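Local coordinates for protein xylulose kinase (Escherichia coli, PDB 2ITM) that phosphorylates D-xylulose to D-xylulose 5-phosphate with ATP, as a homodimeric sugar kinase of the FGGY family, at residues 5-9 / 10-14; 164-168 / 169-173. All coordinates share one frame; numbering follows the deposited sequence.

Interaction 1 (5-9 / 10-14); sequences IDLGT and SGVKV
I5 lies beside V14 in an antiparallel non-hydrogen-bonded pair, the two side chains pointing the same way with CG1 of I5 4.1 Å from CG1 of V14. The short strand segments 5-7 and 11-14 run almost antiparallel (171°), and the pairs I5-V14, D6-K13 and L7-V12 set the register. D6 comes next, in the hydrogen-bonded pair with K13: D6 N donates to K13 O at 2.8 Å in a nearly straight bond, and K13 N returns a bond to D6 O at 3.0 Å. The side chains of D6 and K13 share the face turned from the aliphatic one. With CG anti to the backbone N (chi1 177°), the D6 carboxylate stands out from the strand, near D233, the inferred proton acceptor; NZ of K13 leads away to the carbonyl of V422. L7 returns to the I5 face, where its CD2 meets CG1 of V12 at 3.7 Å, the two chains lying oblique to each other; helix 45-62 packs against both. At G8 the ladder ends with a more bent bond, G8 N to G11 O at 3.0 Å and 131°. T9 then turns the chain into S10, and its OG1 is held by W96 NE1 beside the xylulose pocket. This glycine-containing β-hairpin, with D6 on its first strand, matches the phosphate-1 hairpin of the actin-like ATPase fold and by analogy probably faces the ATP phosphates.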
loop_
_atom_site.group_PDB
_atom_site.type_symbol
_atom_site.label_atom_id
_atom_site.label_comp_id
_atom_site.label_asym_id
_atom_site.label_seq_id
_atom_site.Cartn_x
_atom_site.Cartn_y
_atom_site.Cartn_z
ATOM N N ILE A 5 35.213 -17.569 -18.277
ATOM C CA ILE A 5 34.665 -17.895 -16.969
ATOM C C ILE A 5 34.063 -16.666 -16.298
ATOM O O ILE A 5 34.681 -15.612 -16.252
ATOM C CB ILE A 5 35.743 -18.463 -16.064
ATOM C CG1 ILE A 5 36.459 -19.631 -16.727
ATOM C CG2 ILE A 5 35.155 -18.885 -14.749
ATOM C CD1 ILE A 5 37.752 -19.978 -16.074
ATOM N N ASP A 6 32.864 -16.823 -15.757
ATOM C CA ASP A 6 32.243 -15.795 -14.931
ATOM C C ASP A 6 31.942 -16.301 -13.534
ATOM O O ASP A 6 31.055 -17.118 -13.329
ATOM C CB ASP A 6 30.986 -15.248 -15.590
ATOM C CG ASP A 6 30.265 -14.236 -14.728
ATOM O OD1 ASP A 6 29.035 -14.306 -14.671
ATOM O OD2 ASP A 6 30.833 -13.340 -14.088
ATOM N N LEU A 7 32.717 -15.815 -12.579
ATOM C CA LEU A 7 32.484 -16.053 -11.175
ATOM C C LEU A 7 31.439 -15.088 -10.661
ATOM O O LEU A 7 31.745 -13.966 -10.286
ATOM C CB LEU A 7 33.792 -15.882 -10.400
ATOM C CG LEU A 7 34.088 -16.778 -9.224
ATOM C CD1 LEU A 7 35.091 -16.152 -8.313
ATOM C CD2 LEU A 7 32.847 -17.121 -8.474
ATOM N N GLY A 8 30.199 -15.541 -10.651
ATOM C CA GLY A 8 29.118 -14.770 -10.095
ATOM C C GLY A 8 28.985 -14.940 -8.612
ATOM O O GLY A 8 29.838 -15.523 -7.962
ATOM N N THR A 9 27.901 -14.414 -8.067
ATOM C CA THR A 9 27.599 -14.608 -6.666
ATOM C C THR A 9 26.842 -15.915 -6.438
ATOM O O THR A 9 27.095 -16.614 -5.487
ATOM C CB THR A 9 26.814 -13.422 -6.111
ATOM O OG1 THR A 9 27.371 -12.203 -6.599
ATOM C CG2 THR A 9 27.033 -13.306 -4.639
ATOM N N SER A 10 25.924 -16.229 -7.332
ATOM C CA SER A 10 25.015 -17.337 -7.112
ATOM C C SER A 10 25.391 -18.545 -7.934
ATOM O O SER A 10 24.750 -19.572 -7.832
ATOM C CB SER A 10 23.593 -16.928 -7.440
ATOM O OG SER A 10 23.463 -16.646 -8.795
ATOM N N GLY A 11 26.434 -18.396 -8.725
ATOM C CA GLY A 11 27.050 -19.502 -9.430
ATOM C C GLY A 11 28.224 -19.127 -10.321
ATOM O O GLY A 11 28.512 -17.962 -10.520
ATOM N N VAL A 12 28.900 -20.135 -10.854
ATOM C CA VAL A 12 29.828 -19.937 -11.956
ATOM C C VAL A 12 29.319 -20.394 -13.308
ATOM O O VAL A 12 28.656 -21.409 -13.436
ATOM C CB VAL A 12 31.203 -20.547 -11.698
ATOM C CG1 VAL A 12 31.805 -20.007 -10.451
ATOM C CG2 VAL A 12 31.127 -22.054 -11.631
ATOM N N LYS A 13 29.640 -19.608 -14.320
ATOM C CA LYS A 13 29.340 -19.960 -15.685
ATOM C C LYS A 13 30.616 -20.002 -16.504
ATOM O O LYS A 13 31.422 -19.092 -16.441
ATOM C CB LYS A 13 28.348 -18.972 -16.270
ATOM C CG LYS A 13 27.980 -19.243 -17.707
ATOM C CD LYS A 13 27.162 -18.120 -18.279
ATOM C CE LYS A 13 25.898 -18.619 -18.920
ATOM N NZ LYS A 13 25.184 -17.548 -19.635
ATOM N N VAL A 14 30.807 -21.089 -17.259
ATOM C CA VAL A 14 31.865 -21.190 -18.242
ATOM C C VAL A 14 31.320 -21.390 -19.641
ATOM O O VAL A 14 30.353 -22.110 -19.841
ATOM C CB VAL A 14 32.877 -22.303 -17.904
ATOM C CG1 VAL A 14 33.328 -22.208 -16.463
ATOM C CG2 VAL A 14 32.303 -23.670 -18.190
#

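Interaction 2 (164-168 / 169-173); sequences FASDM and SDAAG
D167 and S169 meet at the start of helix 168-172, where D167 OD1 accepts all the side-chain hydrogen bonds across the contact. S169 OG donates to D167 OD1 at 2.6 Å on the syn lone pair, while S169 N reaches the same oxygen at 2.9 Å from above the carboxylate plane, 56° out of it. A weak third bond comes from D170 N, 3.5 Å from D167 OD1. The D167 side chain can bend back over the helix start because its CG sits between the backbone N and the carbonyl carbon (chi1 81°). Replacing D167 by alanine is likely to leave the S169 amide and hydroxyl without this acceptor and to strip K153 of one of its two carboxylate partners. S169 OG is also hydrogen-bonded to G232 N.

Backbone bonds carry the chain into the helix: A171 N donates to D167 O at 2.9 Å, nearly on the line of that carbonyl, and A172 N follows to M168 O at 3.0 Å.

D167 OD2 and D170 OD1 stand 4.4 Å apart with carboxylate planes 29° from each other, and K153 NZ forms a salt bridge to both, which would probably offset the repulsion between them.

D170 CB lies 3.3 Å from D167 OD2 and 3.8 Å from S166 OG, itself hydrogen-bonded with D154 OD2. M168 projects from the helix onto L202 and C278.

The aspartate N-cap closes a strand-to-helix junction, and on the helix's first turn D170 touches M77, a substrate-binding residue, at the edge of the xylulose site.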
loop_
_atom_site.group_PDB
_atom_site.type_symbol
_atom_site.label_atom_id
_atom_site.label_comp_id
_atom_site.label_asym_id
_atom_site.label_seq_id
_atom_site.Cartn_x
_atom_site.Cartn_y
_atom_site.Cartn_z
ATOM N N PHE A 164 49.688 -13.478 -9.000
ATOM C CA PHE A 164 48.883 -12.459 -8.344
ATOM C C PHE A 164 48.648 -11.291 -9.290
ATOM O O PHE A 164 49.526 -10.476 -9.496
ATOM C CB PHE A 164 49.573 -11.923 -7.078
ATOM C CG PHE A 164 49.882 -12.969 -6.041
ATOM C CD1 PHE A 164 51.051 -13.696 -6.097
ATOM C CD2 PHE A 164 49.014 -13.217 -5.003
ATOM C CE1 PHE A 164 51.328 -14.647 -5.152
ATOM C CE2 PHE A 164 49.299 -14.167 -4.057
ATOM C CZ PHE A 164 50.450 -14.878 -4.131
ATOM N N ALA A 165 47.449 -11.201 -9.847
ATOM C CA ALA A 165 47.148 -10.168 -10.817
ATOM C C ALA A 165 45.680 -9.763 -10.863
ATOM O O ALA A 165 44.803 -10.566 -10.625
ATOM C CB ALA A 165 47.626 -10.568 -12.172
ATOM N N SER A 166 45.434 -8.500 -11.186
ATOM C CA SER A 166 44.103 -8.023 -11.499
ATOM C C SER A 166 44.060 -7.109 -12.723
ATOM O O SER A 166 45.078 -6.793 -13.291
ATOM C CB SER A 166 43.491 -7.321 -10.285
ATOM O OG SER A 166 42.105 -7.166 -10.421
ATOM N N ASP A 167 42.858 -6.691 -13.059
ATOM C CA ASP A 167 42.639 -5.717 -14.104
ATOM C C ASP A 167 42.129 -4.390 -13.559
ATOM O O ASP A 167 41.667 -4.314 -12.457
ATOM C CB ASP A 167 41.688 -6.269 -15.156
ATOM C CG ASP A 167 40.253 -6.166 -14.746
ATOM O OD1 ASP A 167 39.571 -5.272 -15.234
ATOM O OD2 ASP A 167 39.723 -6.939 -13.945
ATOM N N MET A 168 42.209 -3.354 -14.378
ATOM C CA MET A 168 41.847 -2.001 -13.974
ATOM C C MET A 168 40.363 -1.814 -13.567
ATOM O O MET A 168 40.036 -1.009 -12.727
ATOM C CB MET A 168 42.237 -0.999 -15.055
ATOM C CG MET A 168 43.724 -0.988 -15.385
ATOM S SD MET A 168 44.768 -0.469 -14.031
ATOM C CE MET A 168 46.344 -0.549 -14.813
ATOM N N SER A 169 39.469 -2.561 -14.193
ATOM C CA SER A 169 38.058 -2.463 -13.907
ATOM C C SER A 169 37.670 -3.050 -12.556
ATOM O O SER A 169 36.877 -2.473 -11.864
ATOM C CB SER A 169 37.209 -3.041 -15.049
ATOM O OG SER A 169 37.140 -4.444 -15.006
ATOM N N ASP A 170 38.238 -4.194 -12.233
ATOM C CA ASP A 170 38.007 -4.800 -10.937
ATOM C C ASP A 170 38.750 -4.022 -9.842
ATOM O O ASP A 170 38.206 -3.745 -8.792
ATOM C CB ASP A 170 38.451 -6.269 -10.962
ATOM C CG ASP A 170 37.365 -7.227 -10.431
ATOM O OD1 ASP A 170 37.669 -8.434 -10.349
ATOM O OD2 ASP A 170 36.233 -6.880 -10.074
ATOM N N ALA A 171 40.009 -3.680 -10.126
ATOM C CA ALA A 171 40.845 -2.928 -9.210
ATOM C C ALA A 171 40.242 -1.574 -8.827
ATOM O O ALA A 171 40.373 -1.148 -7.702
ATOM C CB ALA A 171 42.236 -2.758 -9.772
ATOM N N ALA A 172 39.602 -0.913 -9.773
ATOM C CA ALA A 172 38.941 0.340 -9.493
ATOM C C ALA A 172 37.926 0.192 -8.367
ATOM O O ALA A 172 37.737 1.094 -7.572
ATOM C CB ALA A 172 38.293 0.870 -10.725
ATOM N N GLY A 173 37.289 -0.969 -8.304
ATOM C CA GLY A 173 36.280 -1.236 -7.313
ATOM C C GLY A 173 36.752 -1.441 -5.890
ATOM O O GLY A 173 35.939 -1.597 -5.013
#

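Interaction 1 comes first along the chain and closes before interaction 2 opens; both lie in the N-terminal half of the kinase. Their centres are about 17 Å apart and their nearest atoms about 8 Å, so they do not touch. Interaction 1 belongs to the six-stranded mixed sheet, whereas interaction 2 leads from the small parallel sheet of strands 165-167 and 201-203 into helix 168-172. Helix 152-161 bridges them, packing on I5 and L7 and also on S166 and D170. Side chains of D6 and D170 lie about 4 and 6 Å from that of D233, and those of T9 and D170 each about 6 Å from bound D-xylulose. Two separate elements thus meet the same catalytic and sugar-binding region.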